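Local coordinates for putative glutathione-regulated potassium-efflux system protein KefB (Vibrio parahaemolyticus RIMD 2210633, PDB 3C85) that probably works as a membrane antiporter of monovalent cations and protons, and binds AMP through the Rossmann-type TrkA-N domain described here, at residues E74-H79 / R84-G89; D95-I100 / L123-R128; L111-P114 / G118-T121; A137-E140 / Q144-G147. All blocks are in the same frame, centred on the assembly; numbering follows the deposited sequence.

Overall arrangement
All four contacts lie in the TrkA-N region, a Rossmann-type domain with a parallel sheet. Contact 1 comes first. It closes a short turn where helix 73-81 runs back into strand 86-88, at one edge of the sheet. Contact 2 opens soon after, and its Phe-96 packs on Gly-89. It closes a longer loop by joining helix 94-98 to helix 116-128. Contact 3 falls wholly within that loop and ties the end of strand 108-111 to the same helix 116-128. Contact 4 follows in series and folds helix 142-151 onto strand 134-139. Contacts 3 and 4 touch, with centres about 10 Å apart. Contacts 1 and 4 lie on opposite sides of the chain's centre.

Contact 1 (E74-H79 / R84-G89); sequences EAAQQH and RNVISG
Val-86 packs its two methyl groups on different residues of helix 73-81. Val-86 CG1 meets Ala-76 CB at 3.9 Å. Val-86 CG2 meets His-79 CB at 3.6 Å. CG1 stands anti to the backbone N (chi1 176°), which splits the branches between the two helix residues. Ala-76 also rests against the backbone of Ser-88. The helix and strand 86-88 run nearly antiparallel, as expected at the return step of a beta-alpha-beta unit in a Rossmann fold.

The polar contacts gather at the turn. The backbone N of Arg-84 donates to His-79 O at 3.0 Å. The extended Arg-84 side chain then brings NH1 to the edge of the imidazole, near its plane. The bond from Arg-84 NH1 to His-79 ND1 is weak (3.0 Å, N-H...N angle 126°). The guanidinium plane stands almost at right angles to the ring. The stronger partners of Arg-84 are the carboxylates of Glu-82 and Asp-56.

His-79 NE2 bonds to the carbonyl of Met-47. The imidazole is therefore held through both nitrogens. This is consistent with a neutral ring carrying its proton on NE2, beside an arginine whose charge is balanced by two acids.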
loop_
_atom_site.group_PDB
_atom_site.type_symbol
_atom_site.label_atom_id
_atom_site.label_comp_id
_atom_site.label_asym_id
_atom_site.label_seq_id
_atom_site.Cartn_x
_atom_site.Cartn_y
_atom_site.Cartn_z
ATOM N N GLU A 74 -10.706 -22.254 -0.834
ATOM C CA GLU A 74 -10.309 -22.358 0.577
ATOM C C GLU A 74 -10.110 -20.953 1.184
ATOM O O GLU A 74 -10.513 -20.712 2.331
ATOM C CB GLU A 74 -9.112 -23.318 0.805
ATOM C CG GLU A 74 -7.720 -22.720 0.595
ATOM C CD GLU A 74 -7.205 -21.875 1.802
ATOM O OE1 GLU A 74 -7.500 -22.217 2.976
ATOM O OE2 GLU A 74 -6.492 -20.871 1.567
ATOM N N ALA A 75 -9.560 -20.007 0.402
ATOM C CA ALA A 75 -9.421 -18.620 0.891
ATOM C C ALA A 75 -10.782 -17.964 1.090
ATOM O O ALA A 75 -10.972 -17.180 2.029
ATOM C CB ALA A 75 -8.551 -17.766 -0.045
ATOM N N ALA A 76 -11.723 -18.266 0.195
ATOM C CA ALA A 76 -13.072 -17.692 0.320
ATOM C C ALA A 76 -13.762 -18.231 1.584
ATOM O O ALA A 76 -14.372 -17.468 2.332
ATOM C CB ALA A 76 -13.917 -17.943 -0.939
ATOM N N GLN A 77 -13.657 -19.539 1.820
ATOM C CA GLN A 77 -14.178 -20.138 3.056
ATOM C C GLN A 77 -13.516 -19.538 4.303
ATOM O O GLN A 77 -14.192 -19.238 5.303
ATOM C CB GLN A 77 -13.955 -21.661 3.020
ATOM C CG GLN A 77 -14.745 -22.445 4.058
ATOM C CD GLN A 77 -14.226 -23.868 4.220
ATOM O OE1 GLN A 77 -13.139 -24.204 3.735
ATOM N NE2 GLN A 77 -14.978 -24.702 4.938
ATOM N N GLN A 78 -12.191 -19.372 4.259
ATOM C CA GLN A 78 -11.494 -18.762 5.398
ATOM C C GLN A 78 -12.022 -17.335 5.644
ATOM O O GLN A 78 -12.351 -17.006 6.774
ATOM C CB GLN A 78 -9.969 -18.836 5.216
ATOM C CG GLN A 78 -9.146 -18.208 6.325
ATOM C CD GLN A 78 -9.347 -18.858 7.683
ATOM O OE1 GLN A 78 -9.530 -20.085 7.788
ATOM N NE2 GLN A 78 -9.306 -18.039 8.743
ATOM N N HIS A 79 -12.176 -16.521 4.587
ATOM C CA HIS A 79 -12.813 -15.203 4.741
ATOM C C HIS A 79 -14.208 -15.258 5.369
ATOM O O HIS A 79 -14.529 -14.444 6.258
ATOM C CB HIS A 79 -12.920 -14.490 3.392
ATOM C CG HIS A 79 -11.652 -13.847 2.950
ATOM N ND1 HIS A 79 -10.988 -12.912 3.715
ATOM C CD2 HIS A 79 -10.955 -13.953 1.791
ATOM C CE1 HIS A 79 -9.914 -12.499 3.067
ATOM N NE2 HIS A 79 -9.879 -13.102 1.889
ATOM N N ARG A 84 -16.390 -12.159 6.817
ATOM C CA ARG A 84 -16.405 -11.370 5.579
ATOM C C ARG A 84 -17.362 -11.979 4.522
ATOM O O ARG A 84 -17.483 -13.198 4.431
ATOM C CB ARG A 84 -15.001 -11.257 5.003
ATOM C CG ARG A 84 -14.006 -10.492 5.865
ATOM C CD ARG A 84 -12.742 -10.177 5.052
ATOM N NE ARG A 84 -11.732 -9.625 5.939
ATOM C CZ ARG A 84 -10.847 -10.357 6.604
ATOM N NH1 ARG A 84 -10.818 -11.672 6.453
ATOM N NH2 ARG A 84 -9.985 -9.769 7.426
ATOM N N ASN A 85 -18.074 -11.129 3.771
ATOM C CA ASN A 85 -18.941 -11.633 2.687
ATOM C C ASN A 85 -18.085 -11.850 1.469
ATOM O O ASN A 85 -17.795 -10.903 0.723
ATOM C CB ASN A 85 -20.117 -10.701 2.358
ATOM C CG ASN A 85 -21.181 -10.683 3.448
ATOM O OD1 ASN A 85 -21.064 -11.372 4.462
ATOM N ND2 ASN A 85 -22.212 -9.875 3.250
ATOM N N VAL A 86 -17.657 -13.093 1.285
ATOM C CA VAL A 86 -16.793 -13.439 0.170
ATOM C C VAL A 86 -17.325 -14.715 -0.480
ATOM O O VAL A 86 -17.646 -15.678 0.208
ATOM C CB VAL A 86 -15.305 -13.621 0.613
ATOM C CG1 VAL A 86 -14.433 -14.082 -0.583
ATOM C CG2 VAL A 86 -14.774 -12.298 1.142
ATOM N N ILE A 87 -17.477 -14.691 -1.789
ATOM C CA ILE A 87 -17.935 -15.866 -2.499
ATOM C C ILE A 87 -16.856 -16.302 -3.471
ATOM O O ILE A 87 -16.020 -15.481 -3.900
ATOM C CB ILE A 87 -19.311 -15.623 -3.194
ATOM C CG1 ILE A 87 -19.231 -14.487 -4.220
ATOM C CG2 ILE A 87 -20.407 -15.308 -2.133
ATOM C CD1 ILE A 87 -20.482 -14.410 -5.103
ATOM N N SER A 88 -16.812 -17.592 -3.789
ATOM C CA SER A 88 -15.785 -18.024 -4.715
ATOM C C SER A 88 -16.232 -17.829 -6.165
ATOM O O SER A 88 -17.425 -17.918 -6.475
ATOM C CB SER A 88 -15.382 -19.470 -4.441
ATOM O OG SER A 88 -16.501 -20.288 -4.658
ATOM N N GLY A 89 -15.274 -17.573 -7.053
ATOM C CA GLY A 89 -15.582 -17.438 -8.461
ATOM C C GLY A 89 -14.413 -16.850 -9.197
ATOM O O GLY A 89 -13.523 -16.289 -8.586
#

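Contact 2 (D95-I100 / L123-R128); sequences DFWERI and LEQLQR
Trp-97 and Gln-125 both turn CG anti to the carbonyl carbon, with chi1 at -72° in each. In Trp-97 this carries the indole out from helix 94-98 toward helix 116-128. In Gln-125 it sets CG beside the five-membered ring, next to CB. The chi2 of -54° only turns the amide beyond it.

The main contact is a CH-pi interaction. Gln-125 CB sits over the indole face, 3.6 Å from the centroid of the five-membered ring of Trp-97. The ring atom nearest to Gln-125 CB is Trp-97 CD1, at 3.4 Å. Gln-125 CG follows at 3.6 Å from the same Trp-97 CD1. The aliphatic part of the glutamine does the touching here.

The six-membered ring reaches Leu-126. Trp-97 CZ3 lies 4.0 Å from Leu-126 CD1, although this leucine has two conformers and the contact may not always be present. On the opposite face of the indole lies CD2 of the neighbouring Phe-96, toward the rim. The indole is thus packed from both sides.

Trp-97 NE1 is bonded to the carbonyl of Ala-91, a residue that lines the AMP site. Leu-43 and Leu-45 of the sheet also touch the ring. Between the helices, the indole meets carbon atoms of Gln-125 and Leu-126, and all three residues are buried. The one polar atom of the indole is satisfied by the AMP-site loop, which ties that loop to the packing of the two helices.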
loop_
_atom_site.group_PDB
_atom_site.type_symbol
_atom_site.label_atom_id
_atom_site.label_comp_id
_atom_site.label_asym_id
_atom_site.label_seq_id
_atom_site.Cartn_x
_atom_site.Cartn_y
_atom_site.Cartn_z
ATOM N N ASP A 95 -18.763 -16.896 -17.839
ATOM C CA ASP A 95 -19.766 -17.767 -17.219
ATOM C C ASP A 95 -20.011 -17.391 -15.748
ATOM O O ASP A 95 -21.119 -17.564 -15.242
ATOM C CB ASP A 95 -19.331 -19.236 -17.283
ATOM C CG ASP A 95 -19.446 -19.830 -18.672
ATOM O OD1 ASP A 95 -19.917 -19.142 -19.611
ATOM O OD2 ASP A 95 -19.060 -21.020 -18.818
ATOM N N PHE A 96 -18.985 -16.901 -15.067
ATOM C CA PHE A 96 -19.158 -16.348 -13.721
ATOM C C PHE A 96 -20.095 -15.154 -13.792
ATOM O O PHE A 96 -21.063 -15.093 -13.064
ATOM C CB PHE A 96 -17.836 -15.911 -13.100
ATOM C CG PHE A 96 -18.007 -15.129 -11.832
ATOM C CD1 PHE A 96 -18.334 -15.779 -10.653
ATOM C CD2 PHE A 96 -17.891 -13.739 -11.824
ATOM C CE1 PHE A 96 -18.493 -15.068 -9.456
ATOM C CE2 PHE A 96 -18.063 -13.023 -10.636
ATOM C CZ PHE A 96 -18.387 -13.702 -9.448
ATOM N N TRP A 97 -19.810 -14.218 -14.696
ATOM C CA TRP A 97 -20.605 -13.005 -14.823
ATOM C C TRP A 97 -22.055 -13.250 -15.246
ATOM O O TRP A 97 -22.954 -12.459 -14.913
ATOM C CB TRP A 97 -19.892 -12.023 -15.742
ATOM C CG TRP A 97 -18.682 -11.428 -15.060
ATOM C CD1 TRP A 97 -17.383 -11.827 -15.174
ATOM C CD2 TRP A 97 -18.700 -10.368 -14.099
ATOM N NE1 TRP A 97 -16.566 -11.039 -14.357
ATOM C CE2 TRP A 97 -17.356 -10.150 -13.679
ATOM C CE3 TRP A 97 -19.722 -9.577 -13.550
ATOM C CZ2 TRP A 97 -17.007 -9.172 -12.744
ATOM C CZ3 TRP A 97 -19.374 -8.601 -12.615
ATOM C CH2 TRP A 97 -18.026 -8.411 -12.225
ATOM N N GLU A 98 -22.277 -14.357 -15.916
ATOM C CA GLU A 98 -23.608 -14.703 -16.367
ATOM C C GLU A 98 -24.482 -15.117 -15.195
ATOM O O GLU A 98 -25.671 -15.038 -15.276
ATOM C CB GLU A 98 -23.559 -15.790 -17.436
ATOM C CG GLU A 98 -23.611 -15.258 -18.853
ATOM C CD GLU A 98 -25.015 -14.920 -19.279
ATOM O OE1 GLU A 98 -25.860 -15.814 -19.247
ATOM O OE2 GLU A 98 -25.284 -13.758 -19.627
ATOM N N ARG A 99 -23.860 -15.524 -14.108
ATOM C CA ARG A 99 -24.570 -15.933 -12.905
ATOM C C ARG A 99 -25.093 -14.747 -12.104
ATOM O O ARG A 99 -25.960 -14.919 -11.265
ATOM C CB ARG A 99 -23.674 -16.806 -12.026
ATOM C CG ARG A 99 -23.296 -18.172 -12.634
ATOM C CD ARG A 99 -22.144 -18.797 -11.873
ATOM N NE ARG A 99 -22.516 -19.133 -10.493
ATOM C CZ ARG A 99 -21.654 -19.378 -9.503
ATOM N NH1 ARG A 99 -20.352 -19.335 -9.730
ATOM N NH2 ARG A 99 -22.098 -19.669 -8.281
ATOM N N ILE A 100 -24.578 -13.549 -12.361
ATOM C CA ILE A 100 -24.825 -12.396 -11.481
ATOM C C ILE A 100 -26.080 -11.596 -11.848
ATOM O O ILE A 100 -26.221 -11.108 -12.970
ATOM C CB ILE A 100 -23.574 -11.479 -11.333
ATOM C CG1 ILE A 100 -22.430 -12.262 -10.674
ATOM C CG2 ILE A 100 -23.906 -10.243 -10.509
ATOM C CD1 ILE A 100 -21.119 -11.514 -10.585
ATOM N N LEU A 123 -12.436 -6.113 -16.049
ATOM C CA LEU A 123 -12.979 -4.847 -16.538
ATOM C C LEU A 123 -13.791 -5.026 -17.830
ATOM O O LEU A 123 -14.892 -4.477 -17.961
ATOM C CB LEU A 123 -11.853 -3.835 -16.724
ATOM C CG LEU A 123 -12.123 -2.505 -17.447
ATOM C CD1 LEU A 123 -13.017 -1.596 -16.628
ATOM C CD2 LEU A 123 -10.802 -1.835 -17.753
ATOM N N GLU A 124 -13.246 -5.791 -18.778
ATOM C CA GLU A 124 -13.972 -6.123 -20.017
ATOM C C GLU A 124 -15.312 -6.826 -19.751
ATOM O O GLU A 124 -16.321 -6.560 -20.427
ATOM C CB GLU A 124 -13.100 -7.014 -20.919
ATOM C CG GLU A 124 -11.874 -6.293 -21.483
ATOM C CD GLU A 124 -10.959 -7.186 -22.347
ATOM O OE1 GLU A 124 -11.269 -8.398 -22.469
ATOM O OE2 GLU A 124 -9.945 -6.676 -22.910
ATOM N N GLN A 125 -15.332 -7.729 -18.771
ATOM C CA GLN A 125 -16.555 -8.471 -18.485
ATOM C C GLN A 125 -17.614 -7.519 -17.950
ATOM O O GLN A 125 -18.781 -7.587 -18.340
ATOM C CB GLN A 125 -16.289 -9.618 -17.503
ATOM C CG GLN A 125 -15.514 -10.774 -18.085
ATOM C CD GLN A 125 -16.149 -11.317 -19.357
ATOM O OE1 GLN A 125 -17.348 -11.581 -19.406
ATOM N NE2 GLN A 125 -15.338 -11.499 -20.389
ATOM N N LEU A 126 -17.185 -6.609 -17.084
ATOM C CA LEU A 126 -18.062 -5.622 -16.471
ATOM C C LEU A 126 -18.608 -4.646 -17.507
ATOM O O LEU A 126 -19.749 -4.193 -17.405
ATOM C CB LEU A 126 -17.258 -4.873 -15.419
ATOM C CG LEU A 126 -17.867 -3.976 -14.349
ATOM C CD1 LEU A 126 -18.929 -4.694 -13.530
ATOM C CD2 LEU A 126 -16.728 -3.515 -13.450
ATOM N N GLN A 127 -17.779 -4.318 -18.495
ATOM C CA GLN A 127 -18.171 -3.426 -19.590
ATOM C C GLN A 127 -19.164 -4.057 -20.555
ATOM O O GLN A 127 -20.080 -3.388 -21.071
ATOM C CB GLN A 127 -16.953 -2.950 -20.351
ATOM C CG GLN A 127 -16.174 -1.967 -19.550
ATOM C CD GLN A 127 -14.822 -1.683 -20.129
ATOM O OE1 GLN A 127 -14.248 -0.648 -19.839
ATOM N NE2 GLN A 127 -14.293 -2.607 -20.937
ATOM N N ARG A 128 -19.021 -5.347 -20.797
ATOM C CA ARG A 128 -19.970 -5.939 -21.707
ATOM C C ARG A 128 -21.314 -6.337 -21.080
ATOM O O ARG A 128 -22.258 -6.691 -21.797
ATOM C CB ARG A 128 -19.326 -6.986 -22.610
ATOM C CG ARG A 128 -18.900 -8.235 -21.986
ATOM C CD ARG A 128 -18.077 -9.000 -23.008
ATOM N NE ARG A 128 -18.353 -10.430 -22.927
ATOM C CZ ARG A 128 -19.213 -11.074 -23.709
ATOM N NH1 ARG A 128 -19.877 -10.423 -24.661
ATOM N NH2 ARG A 128 -19.399 -12.383 -23.548
#

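Contact 3 (L111-P114 / G118-T121); sequences LAMP and GNQT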
loop_
_atom_site.group_PDB
_atom_site.type_symbol
_atom_site.label_atom_id
_atom_site.label_comp_id
_atom_site.label_asym_id
_atom_site.label_seq_id
_atom_site.Cartn_x
_atom_site.Cartn_y
_atom_site.Cartn_z
ATOM N N LEU A 111 -10.847 -3.409 -8.588
ATOM C CA LEU A 111 -10.126 -4.428 -9.278
ATOM C C LEU A 111 -8.820 -4.759 -8.520
ATOM O O LEU A 111 -7.886 -4.027 -8.558
ATOM C CB LEU A 111 -9.831 -3.999 -10.698
ATOM C CG LEU A 111 -10.996 -3.590 -11.593
ATOM C CD1 LEU A 111 -10.477 -3.276 -12.976
ATOM C CD2 LEU A 111 -11.933 -4.677 -11.620
ATOM N N ALA A 112 -8.820 -5.873 -7.814
ATOM C CA ALA A 112 -7.752 -6.249 -6.912
ATOM C C ALA A 112 -7.266 -7.672 -7.118
ATOM O O ALA A 112 -6.938 -8.351 -6.197
ATOM C CB ALA A 112 -8.159 -6.045 -5.548
HETATM N N MSE A 113 -7.284 -8.104 -8.375
HETATM C CA MSE A 113 -6.843 -9.442 -8.732
HETATM C C MSE A 113 -5.338 -9.523 -8.551
HETATM O O MSE A 113 -4.665 -8.499 -8.441
HETATM C CB MSE A 113 -7.220 -9.765 -10.178
HETATM C CG MSE A 113 -8.653 -9.410 -10.541
HETATM SE SE MSE A 113 -9.897 -10.874 -10.212
HETATM C CE MSE A 113 -10.497 -11.179 -12.042
ATOM N N PRO A 114 -4.808 -10.739 -8.517
ATOM C CA PRO A 114 -3.386 -10.906 -8.303
ATOM C C PRO A 114 -2.568 -10.874 -9.573
ATOM O O PRO A 114 -1.394 -10.758 -9.502
ATOM C CB PRO A 114 -3.309 -12.281 -7.650
ATOM C CG PRO A 114 -4.369 -12.967 -8.119
ATOM C CD PRO A 114 -5.458 -12.038 -8.506
ATOM N N GLY A 118 -5.633 -10.174 -15.356
ATOM C CA GLY A 118 -6.927 -10.519 -14.729
ATOM C C GLY A 118 -7.809 -9.310 -14.466
ATOM O O GLY A 118 -9.030 -9.360 -14.665
ATOM N N ASN A 119 -7.210 -8.230 -13.961
ATOM C CA ASN A 119 -7.945 -6.979 -13.746
ATOM C C ASN A 119 -8.476 -6.423 -15.062
ATOM O O ASN A 119 -9.598 -5.936 -15.125
ATOM C CB ASN A 119 -7.042 -5.953 -13.038
ATOM C CG ASN A 119 -6.791 -6.338 -11.596
ATOM O OD1 ASN A 119 -7.717 -6.567 -10.859
ATOM N ND2 ASN A 119 -5.520 -6.419 -11.195
ATOM N N GLN A 120 -7.652 -6.517 -16.109
ATOM C CA GLN A 120 -8.035 -6.060 -17.452
ATOM C C GLN A 120 -9.200 -6.881 -18.000
ATOM O O GLN A 120 -10.181 -6.326 -18.503
ATOM C CB GLN A 120 -6.820 -6.064 -18.414
ATOM C CG GLN A 120 -5.901 -4.779 -18.375
ATOM C CD GLN A 120 -6.512 -3.533 -19.091
ATOM O OE1 GLN A 120 -7.674 -3.551 -19.501
ATOM N NE2 GLN A 120 -5.709 -2.432 -19.216
ATOM N N THR A 121 -9.121 -8.208 -17.859
ATOM C CA THR A 121 -10.209 -9.104 -18.313
ATOM C C THR A 121 -11.504 -8.913 -17.498
ATOM O O THR A 121 -12.593 -8.851 -18.070
ATOM C CB THR A 121 -9.728 -10.572 -18.323
ATOM O OG1 THR A 121 -8.559 -10.637 -19.148
ATOM C CG2 THR A 121 -10.794 -11.547 -18.885
#
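Asn-119 reaches across from helix 116-128 to the backbone of Met-113. Its CG stands anti to its own carbonyl carbon (chi1 -71°), and the amide is rotated by a chi2 of -53°. This brings Asn-119 OD1 to 3.0 Å from Met-113 N. The N-H points well at the oxygen, with an angle of 160°. The donor is tilted only slightly from the carbonyl plane.

OD1 is also wedged among carbon atoms. Leu-111 CB lies 3.3 Å from Asn-119 OD1. Met-113 CG approaches Asn-119 OD1 tightly, at 3.0 Å.

This is the strand-to-helix turn after strand 108-111, at the C-terminal ends of the sheet strands, where Rossmann-type folds bind nucleotides. His-115, in the loop between the two segments, is an AMP-site residue.

Met-113 is a selenomethionine here. Its side chain and that of Asn-119 run antiparallel alongside each other. It bends about both the CB-CG and the CG-SE bonds. The bends take Met-113 CE to 3.5 Å from Gly-118 O. Met-113 also touches Ala-91, another AMP-site residue. Leu-111 CD1 lies 3.5 Å from Asn-119 O, beside the helix backbone.

Contact 4 (A137-E140 / Q144-G147); sequences AIAE and QLEG
Gln-144 comes first along helix 142-151 and makes the polar part of the contact with Glu-140. Its chain runs straight on from CG (chi2 174°), which carries the amide back to the end of strand 134-139. There Gln-144 OE1 accepts from Glu-140 N at 2.9 Å. The donor lies nearly in line with the C=O bond, with a C=O...N angle of 172°, but the bond is bent at the hydrogen (138°). OE1 also takes a weak bond from Tyr-141 N.

The other end of the amide uses a water. Gln-144 NE2 donates to it at 2.9 Å, and the water donates to Glu-140 OE1 at 2.8 Å. Glu-140 OE2 is bonded to the hydroxyl of Tyr-160. Lower down the same side chain, Gln-144 CB packs on Ala-139 CB at 3.8 Å.

Leu-145 follows and supplies the apolar part. Leu-145 CD2 meets Ala-139 CB at 3.6 Å. Strand 134-139 and this helix are the first two elements of a beta-alpha-beta unit completed by strand 155-158, which Leu-145 also touches. Ile-138 points away from the helix, and Phe-167 of the second subunit packs on it.

The Gln-144 amide is thus held at both ends. This should fix its rotation, with its oxygen on the backbone and its nitrogen on the water.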
loop_
_atom_site.group_PDB
_atom_site.type_symbol
_atom_site.label_atom_id
_atom_site.label_comp_id
_atom_site.label_asym_id
_atom_site.label_seq_id
_atom_site.Cartn_x
_atom_site.Cartn_y
_atom_site.Cartn_z
ATOM N N ALA A 137 -8.902 0.634 -9.741
ATOM C CA ALA A 137 -7.917 -0.419 -9.990
ATOM C C ALA A 137 -6.590 -0.101 -9.321
ATOM O O ALA A 137 -6.287 1.067 -8.987
ATOM C CB ALA A 137 -7.740 -0.610 -11.459
ATOM N N ILE A 138 -5.788 -1.129 -9.113
ATOM C CA ILE A 138 -4.504 -0.968 -8.488
ATOM C C ILE A 138 -3.552 -1.827 -9.261
ATOM O O ILE A 138 -3.899 -2.871 -9.671
ATOM C CB ILE A 138 -4.546 -1.351 -7.002
ATOM C CG1 ILE A 138 -3.381 -0.776 -6.218
ATOM C CG2 ILE A 138 -4.710 -2.812 -6.814
ATOM C CD1 ILE A 138 -3.599 -0.788 -4.785
ATOM N N ALA A 139 -2.354 -1.329 -9.488
ATOM C CA ALA A 139 -1.362 -2.049 -10.229
ATOM C C ALA A 139 0.081 -1.683 -9.837
ATOM O O ALA A 139 0.295 -0.882 -9.004
ATOM C CB ALA A 139 -1.574 -1.863 -11.681
ATOM N N GLU A 140 1.030 -2.309 -10.491
ATOM C CA GLU A 140 2.430 -2.179 -10.148
ATOM C C GLU A 140 3.213 -1.015 -10.746
ATOM O O GLU A 140 4.098 -0.498 -10.145
ATOM C CB GLU A 140 3.152 -3.463 -10.476
ATOM C CG GLU A 140 2.833 -4.563 -9.596
ATOM C CD GLU A 140 3.835 -5.648 -9.707
ATOM O OE1 GLU A 140 3.839 -6.347 -10.700
ATOM O OE2 GLU A 140 4.667 -5.747 -8.823
ATOM N N GLN A 144 0.793 0.125 -16.631
ATOM C CA GLN A 144 -0.387 -0.646 -16.271
ATOM C C GLN A 144 -1.518 0.286 -15.817
ATOM O O GLN A 144 -2.683 0.094 -16.188
ATOM C CB GLN A 144 -0.030 -1.638 -15.178
ATOM C CG GLN A 144 0.910 -2.810 -15.611
ATOM C CD GLN A 144 1.326 -3.660 -14.416
ATOM O OE1 GLN A 144 1.331 -3.189 -13.287
ATOM N NE2 GLN A 144 1.659 -4.923 -14.665
ATOM N N LEU A 145 -1.185 1.296 -15.029
ATOM C CA LEU A 145 -2.213 2.185 -14.481
ATOM C C LEU A 145 -2.820 3.038 -15.585
ATOM O O LEU A 145 -4.045 3.175 -15.667
ATOM C CB LEU A 145 -1.623 3.082 -13.388
ATOM C CG LEU A 145 -1.294 2.420 -12.011
ATOM C CD1 LEU A 145 -0.990 3.550 -11.019
ATOM C CD2 LEU A 145 -2.441 1.596 -11.509
ATOM N N GLU A 146 -1.947 3.602 -16.425
ATOM C CA GLU A 146 -2.381 4.369 -17.603
ATOM C C GLU A 146 -3.246 3.510 -18.514
ATOM O O GLU A 146 -4.289 3.948 -18.973
ATOM C CB GLU A 146 -1.180 4.929 -18.372
ATOM C CG GLU A 146 -1.582 5.913 -19.454
ATOM C CD GLU A 146 -0.397 6.537 -20.085
ATOM O OE1 GLU A 146 0.168 5.902 -21.007
ATOM O OE2 GLU A 146 -0.020 7.662 -19.669
ATOM N N GLY A 147 -2.825 2.272 -18.752
ATOM C CA GLY A 147 -3.630 1.364 -19.563
ATOM C C GLY A 147 -5.011 1.074 -18.997
ATOM O O GLY A 147 -5.982 0.975 -19.754
HETATM O O HOH W 1 1.666 -6.794 -12.440
#